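Local coordinates for GARP domain-containing protein (Trypanosoma brucei brucei TREU927, PDB 6XZ6) that acts as a trypanosome receptor for the host complement regulator factor H, binding its domain D5, and increases parasite transmission to tsetse flies, at residues A150-A155 / E173-A178; D144-E149 / N179-L184. One frame throughout, in Å; residues are numbered along the deposited sequence.

Contact 1. Residues A150-A155 / E173-A178; sequences ALTRAA and EANEAA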
loop_
_atom_site.group_PDB
_atom_site.type_symbol
_atom_site.label_atom_id
_atom_site.label_comp_id
_atom_site.label_asym_id
_atom_site.label_seq_id
_atom_site.Cartn_x
_atom_site.Cartn_y
_atom_site.Cartn_z
ATOM N N ALA A 150 -9.817 4.468 4.708
ATOM C CA ALA A 150 -10.560 3.647 3.740
ATOM C C ALA A 150 -10.154 2.192 3.885
ATOM O O ALA A 150 -11.001 1.309 3.787
ATOM C CB ALA A 150 -10.292 4.114 2.319
ATOM N N LEU A 151 -8.864 1.940 4.130
ATOM C CA LEU A 151 -8.330 0.605 4.337
ATOM C C LEU A 151 -8.975 -0.072 5.559
ATOM O O LEU A 151 -9.432 -1.201 5.416
ATOM C CB LEU A 151 -6.798 0.683 4.473
ATOM C CG LEU A 151 -5.953 -0.526 4.118
ATOM C CD1 LEU A 151 -6.212 -1.018 2.701
ATOM C CD2 LEU A 151 -4.517 -0.164 4.213
ATOM N N THR A 152 -9.070 0.607 6.732
ATOM C CA THR A 152 -9.650 0.046 7.968
ATOM C C THR A 152 -11.168 -0.082 7.890
ATOM O O THR A 152 -11.727 -1.039 8.431
ATOM C CB THR A 152 -9.219 0.821 9.238
ATOM O OG1 THR A 152 -9.633 2.187 9.145
ATOM C CG2 THR A 152 -7.744 0.775 9.490
ATOM N N ARG A 153 -11.844 0.889 7.247
ATOM C CA ARG A 153 -13.306 0.880 7.090
ATOM C C ARG A 153 -13.752 -0.368 6.322
ATOM O O ARG A 153 -14.625 -1.107 6.791
ATOM C CB ARG A 153 -13.768 2.144 6.380
ATOM C CG ARG A 153 -15.221 2.505 6.629
ATOM C CD ARG A 153 -15.779 3.473 5.605
ATOM N NE ARG A 153 -15.429 3.047 4.254
ATOM C CZ ARG A 153 -14.730 3.782 3.407
ATOM N NH1 ARG A 153 -14.357 5.014 3.738
ATOM N NH2 ARG A 153 -14.404 3.300 2.215
ATOM N N ALA A 154 -13.094 -0.644 5.193
ATOM C CA ALA A 154 -13.368 -1.797 4.364
ATOM C C ALA A 154 -13.008 -3.116 5.099
ATOM O O ALA A 154 -13.684 -4.136 4.891
ATOM C CB ALA A 154 -12.607 -1.672 3.057
ATOM N N ALA A 155 -11.974 -3.086 5.983
ATOM C CA ALA A 155 -11.545 -4.253 6.784
ATOM C C ALA A 155 -12.561 -4.557 7.895
ATOM O O ALA A 155 -12.896 -5.708 8.121
ATOM C CB ALA A 155 -10.159 -4.029 7.365
ATOM N N GLU A 173 -4.242 -7.278 10.204
ATOM C CA GLU A 173 -3.203 -6.924 9.212
ATOM C C GLU A 173 -3.479 -5.606 8.522
ATOM O O GLU A 173 -2.527 -4.880 8.236
ATOM C CB GLU A 173 -3.038 -8.027 8.137
ATOM C CG GLU A 173 -2.750 -9.414 8.684
ATOM C CD GLU A 173 -1.309 -9.812 8.902
ATOM O OE1 GLU A 173 -0.950 -10.936 8.476
ATOM O OE2 GLU A 173 -0.551 -9.029 9.527
ATOM N N ALA A 174 -4.761 -5.308 8.196
ATOM C CA ALA A 174 -5.150 -4.056 7.534
ATOM C C ALA A 174 -4.956 -2.882 8.469
ATOM O O ALA A 174 -4.705 -1.776 7.996
ATOM C CB ALA A 174 -6.583 -4.122 7.082
ATOM N N ASN A 175 -5.069 -3.112 9.796
ATOM C CA ASN A 175 -4.846 -2.073 10.801
ATOM C C ASN A 175 -3.360 -1.704 10.850
ATOM O O ASN A 175 -3.052 -0.526 10.865
ATOM C CB ASN A 175 -5.395 -2.475 12.181
ATOM C CG ASN A 175 -6.889 -2.278 12.347
ATOM O OD1 ASN A 175 -7.540 -1.509 11.636
ATOM N ND2 ASN A 175 -7.475 -2.959 13.309
ATOM N N GLU A 176 -2.458 -2.693 10.773
ATOM C CA GLU A 176 -1.009 -2.500 10.707
ATOM C C GLU A 176 -0.629 -1.772 9.420
ATOM O O GLU A 176 0.235 -0.906 9.453
ATOM C CB GLU A 176 -0.275 -3.848 10.755
ATOM C CG GLU A 176 0.342 -4.162 12.101
ATOM C CD GLU A 176 -0.207 -5.399 12.792
ATOM O OE1 GLU A 176 0.031 -6.525 12.292
ATOM O OE2 GLU A 176 -0.870 -5.240 13.845
ATOM N N ALA A 177 -1.274 -2.123 8.292
ATOM C CA ALA A 177 -1.031 -1.543 6.975
ATOM C C ALA A 177 -1.553 -0.118 6.869
ATOM O O ALA A 177 -0.926 0.697 6.199
ATOM C CB ALA A 177 -1.654 -2.410 5.912
ATOM N N ALA A 178 -2.683 0.199 7.539
ATOM C CA ALA A 178 -3.200 1.558 7.593
ATOM C C ALA A 178 -2.169 2.450 8.318
ATOM O O ALA A 178 -1.936 3.563 7.865
ATOM C CB ALA A 178 -4.528 1.587 8.316
#
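An antiparallel helical hairpin in an elongated helical bundle is the setting here: Leu151, Thr152 and Ala155 of helix 148-161 meet Ala174, Asn175, Ala177 and Ala178 of helix 165-208. The axes of the two short segments approach to 8.8 Å and run at 171° to each other, nearly antiparallel, and five of the seven touching residues are buried. Small side chains permit this spacing. Ala155 and Ala174 both point toward the opposite helix, and their methyls meet with CB of Ala155 3.6 Å from CB of Ala174. One turn along, Leu151 reaches over the backbone between Ala177 and Ala178. Leu151 CG stands anti to the backbone N (chi1 -154°), and beyond it the CD2 branch does the touching, 3.8 Å from Ala178 N and 4.0 Å from Ala177 CB. Thr152 flanks this apolar strip and contributes its methyl: CG2 lies 3.5 Å from CB of Ala178. The same CG2 also meets the amide oxygen of Asn175, whose side chain crosses that of Thr152 at about a right angle. Although the CB of Asn175 points away from the partner helix, the end of its side chain comes back to it, bringing OD1 against the threonine methyl. The threonine hydroxyl OG1 instead makes a weak hydrogen bond to Glu149 O on its own helix. Around the pair, Ala154 packs on Val19 and Gln22 of helix 4-61, Ala177 rests on Leu104 and Phe107 of helix 67-125, and Arg153 forms a salt bridge with Glu18. Between the two segments themselves the chemistry is that of van der Waals contact alone, with neither hydrogen bonds nor salt bridges joining them; the association therefore rests on the close fit of methyl groups and one leucine branch against a largely alanine surface.

Contact 2. Residues D144-E149 / N179-L184; sequences DDVTPE and NKLEEL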
loop_
_atom_site.group_PDB
_atom_site.type_symbol
_atom_site.label_atom_id
_atom_site.label_comp_id
_atom_site.label_asym_id
_atom_site.label_seq_id
_atom_site.Cartn_x
_atom_site.Cartn_y
_atom_site.Cartn_z
ATOM N N ASP A 144 -9.638 4.165 -6.871
ATOM C CA ASP A 144 -9.136 5.461 -7.281
ATOM C C ASP A 144 -8.051 5.969 -6.344
ATOM O O ASP A 144 -7.100 6.571 -6.796
ATOM C CB ASP A 144 -10.299 6.453 -7.440
ATOM C CG ASP A 144 -11.213 6.116 -8.611
ATOM O OD1 ASP A 144 -10.696 5.914 -9.731
ATOM O OD2 ASP A 144 -12.444 6.051 -8.404
ATOM N N ASP A 145 -8.182 5.708 -5.055
ATOM C CA ASP A 145 -7.198 6.073 -4.039
ATOM C C ASP A 145 -7.285 5.099 -2.852
ATOM O O ASP A 145 -8.186 4.247 -2.793
ATOM C CB ASP A 145 -7.378 7.548 -3.582
ATOM C CG ASP A 145 -6.223 8.153 -2.756
ATOM O OD1 ASP A 145 -5.090 7.576 -2.781
ATOM O OD2 ASP A 145 -6.453 9.197 -2.076
ATOM N N VAL A 146 -6.293 5.177 -1.954
ATOM C CA VAL A 146 -6.232 4.414 -0.709
ATOM C C VAL A 146 -5.713 5.369 0.379
ATOM O O VAL A 146 -4.627 5.965 0.268
ATOM C CB VAL A 146 -5.442 3.074 -0.742
ATOM C CG1 VAL A 146 -5.733 2.239 0.503
ATOM C CG2 VAL A 146 -5.759 2.264 -1.987
ATOM N N THR A 147 -6.543 5.558 1.400
ATOM C CA THR A 147 -6.209 6.355 2.568
ATOM C C THR A 147 -6.183 5.361 3.716
ATOM O O THR A 147 -6.928 4.386 3.653
ATOM C CB THR A 147 -7.272 7.445 2.837
ATOM O OG1 THR A 147 -8.551 6.841 3.010
ATOM C CG2 THR A 147 -7.310 8.521 1.764
ATOM N N PRO A 148 -5.406 5.584 4.793
ATOM C CA PRO A 148 -5.484 4.676 5.951
ATOM C C PRO A 148 -6.904 4.400 6.478
ATOM O O PRO A 148 -7.191 3.275 6.828
ATOM C CB PRO A 148 -4.614 5.389 6.997
ATOM C CG PRO A 148 -3.616 6.144 6.180
ATOM C CD PRO A 148 -4.447 6.680 5.047
ATOM N N GLU A 149 -7.792 5.399 6.474
ATOM C CA GLU A 149 -9.179 5.304 6.949
ATOM C C GLU A 149 -10.038 4.419 6.042
ATOM O O GLU A 149 -10.917 3.718 6.551
ATOM C CB GLU A 149 -9.834 6.701 7.093
ATOM C CG GLU A 149 -8.926 7.804 7.649
ATOM C CD GLU A 149 -8.065 8.555 6.636
ATOM O OE1 GLU A 149 -8.642 9.242 5.758
ATOM O OE2 GLU A 149 -6.815 8.462 6.721
ATOM N N ASN A 179 -1.487 1.942 9.379
ATOM C CA ASN A 179 -0.436 2.711 10.071
ATOM C C ASN A 179 0.819 2.871 9.200
ATOM O O ASN A 179 1.441 3.930 9.199
ATOM C CB ASN A 179 -0.084 2.104 11.449
ATOM C CG ASN A 179 -1.213 2.163 12.459
ATOM O OD1 ASN A 179 -2.015 3.113 12.496
ATOM N ND2 ASN A 179 -1.303 1.147 13.312
ATOM N N LYS A 180 1.195 1.823 8.476
ATOM C CA LYS A 180 2.341 1.843 7.585
ATOM C C LYS A 180 2.083 2.810 6.413
ATOM O O LYS A 180 2.996 3.503 5.983
ATOM C CB LYS A 180 2.645 0.425 7.083
ATOM C CG LYS A 180 3.873 -0.182 7.709
ATOM C CD LYS A 180 3.577 -1.263 8.703
ATOM C CE LYS A 180 4.825 -1.665 9.456
ATOM N NZ LYS A 180 4.523 -2.618 10.554
ATOM N N LEU A 181 0.837 2.886 5.931
ATOM C CA LEU A 181 0.440 3.784 4.853
ATOM C C LEU A 181 0.477 5.235 5.326
ATOM O O LEU A 181 0.900 6.085 4.564
ATOM C CB LEU A 181 -0.945 3.378 4.297
ATOM C CG LEU A 181 -1.518 4.153 3.100
ATOM C CD1 LEU A 181 -0.557 4.172 1.903
ATOM C CD2 LEU A 181 -2.824 3.557 2.676
ATOM N N GLU A 182 0.127 5.502 6.596
ATOM C CA GLU A 182 0.159 6.826 7.228
ATOM C C GLU A 182 1.605 7.299 7.391
ATOM O O GLU A 182 1.900 8.458 7.121
ATOM C CB GLU A 182 -0.518 6.754 8.598
ATOM C CG GLU A 182 -1.045 8.085 9.120
ATOM C CD GLU A 182 -1.690 8.038 10.499
ATOM O OE1 GLU A 182 -2.170 6.957 10.921
ATOM O OE2 GLU A 182 -1.720 9.103 11.161
ATOM N N GLU A 183 2.501 6.396 7.806
ATOM C CA GLU A 183 3.931 6.634 7.950
ATOM C C GLU A 183 4.605 6.760 6.593
ATOM O O GLU A 183 5.627 7.431 6.518
ATOM C CB GLU A 183 4.597 5.504 8.747
ATOM C CG GLU A 183 4.294 5.510 10.235
ATOM C CD GLU A 183 4.805 4.292 10.976
ATOM O OE1 GLU A 183 5.516 4.473 11.994
ATOM O OE2 GLU A 183 4.497 3.156 10.550
ATOM N N LEU A 184 4.070 6.112 5.523
ATOM C CA LEU A 184 4.633 6.216 4.158
ATOM C C LEU A 184 4.410 7.642 3.652
ATOM O O LEU A 184 5.266 8.196 2.965
ATOM C CB LEU A 184 3.999 5.189 3.165
ATOM C CG LEU A 184 4.456 5.251 1.670
ATOM C CD1 LEU A 184 5.755 4.548 1.474
ATOM C CD2 LEU A 184 3.450 4.597 0.751
#
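Leu181 lays its CD2 methyl against the chain leading into helix 148-161, meeting Val146, Thr147 and Pro148 in succession. CG of Leu181 is anti to the backbone N (chi1 -177°), and CD2 beyond it comes 3.9 Å from CG1 of Val146, the two side chains crossing at about a right angle. Leu181 CD2 also lies 3.9 Å from Pro148 N, against the backbone of the incoming loop. Pro148, whose CB points toward helix 165-208, adds a second point of contact: its CG packs 4.2 Å from CG of Leu181 and 3.8 Å from the backbone N of Glu182. CB of Glu182 touches Pro148 CG at 4.0 Å, at the more exposed margin of the contact. Leu29 of helix 4-61 also touches Leu181, while Val146 rests on Lys25 of that helix. Thr147, whose CB points away from helix 165-208, serves the helix start instead, OG1 accepting a hydrogen bond from Ala150 N. A threonine N-cap followed by proline at N1 is a classic helix start, here fastened by apolar contacts to the neighbouring antiparallel helix of the bundle.

In the fold
Contacts 1 and 2 lie side by side along one helix pair, their centres 9 Å apart, and both join the region of helix 148-161 to helix 165-208. Because the hairpin is antiparallel, the order is nested: 144-149 precedes 150-155, and 173-178 precedes 179-184, leaving contact 1 inside the loop closed by contact 2. They form a continuous interface, in which Pro148 CB lies 3.4 Å from Ala178 O and Val146 CG1 meets Leu151 CD1. Contact 2 thus lies at the entry to the shorter helix, and contact 1 continues the pairing toward the turn of the hairpin, within this helical receptor.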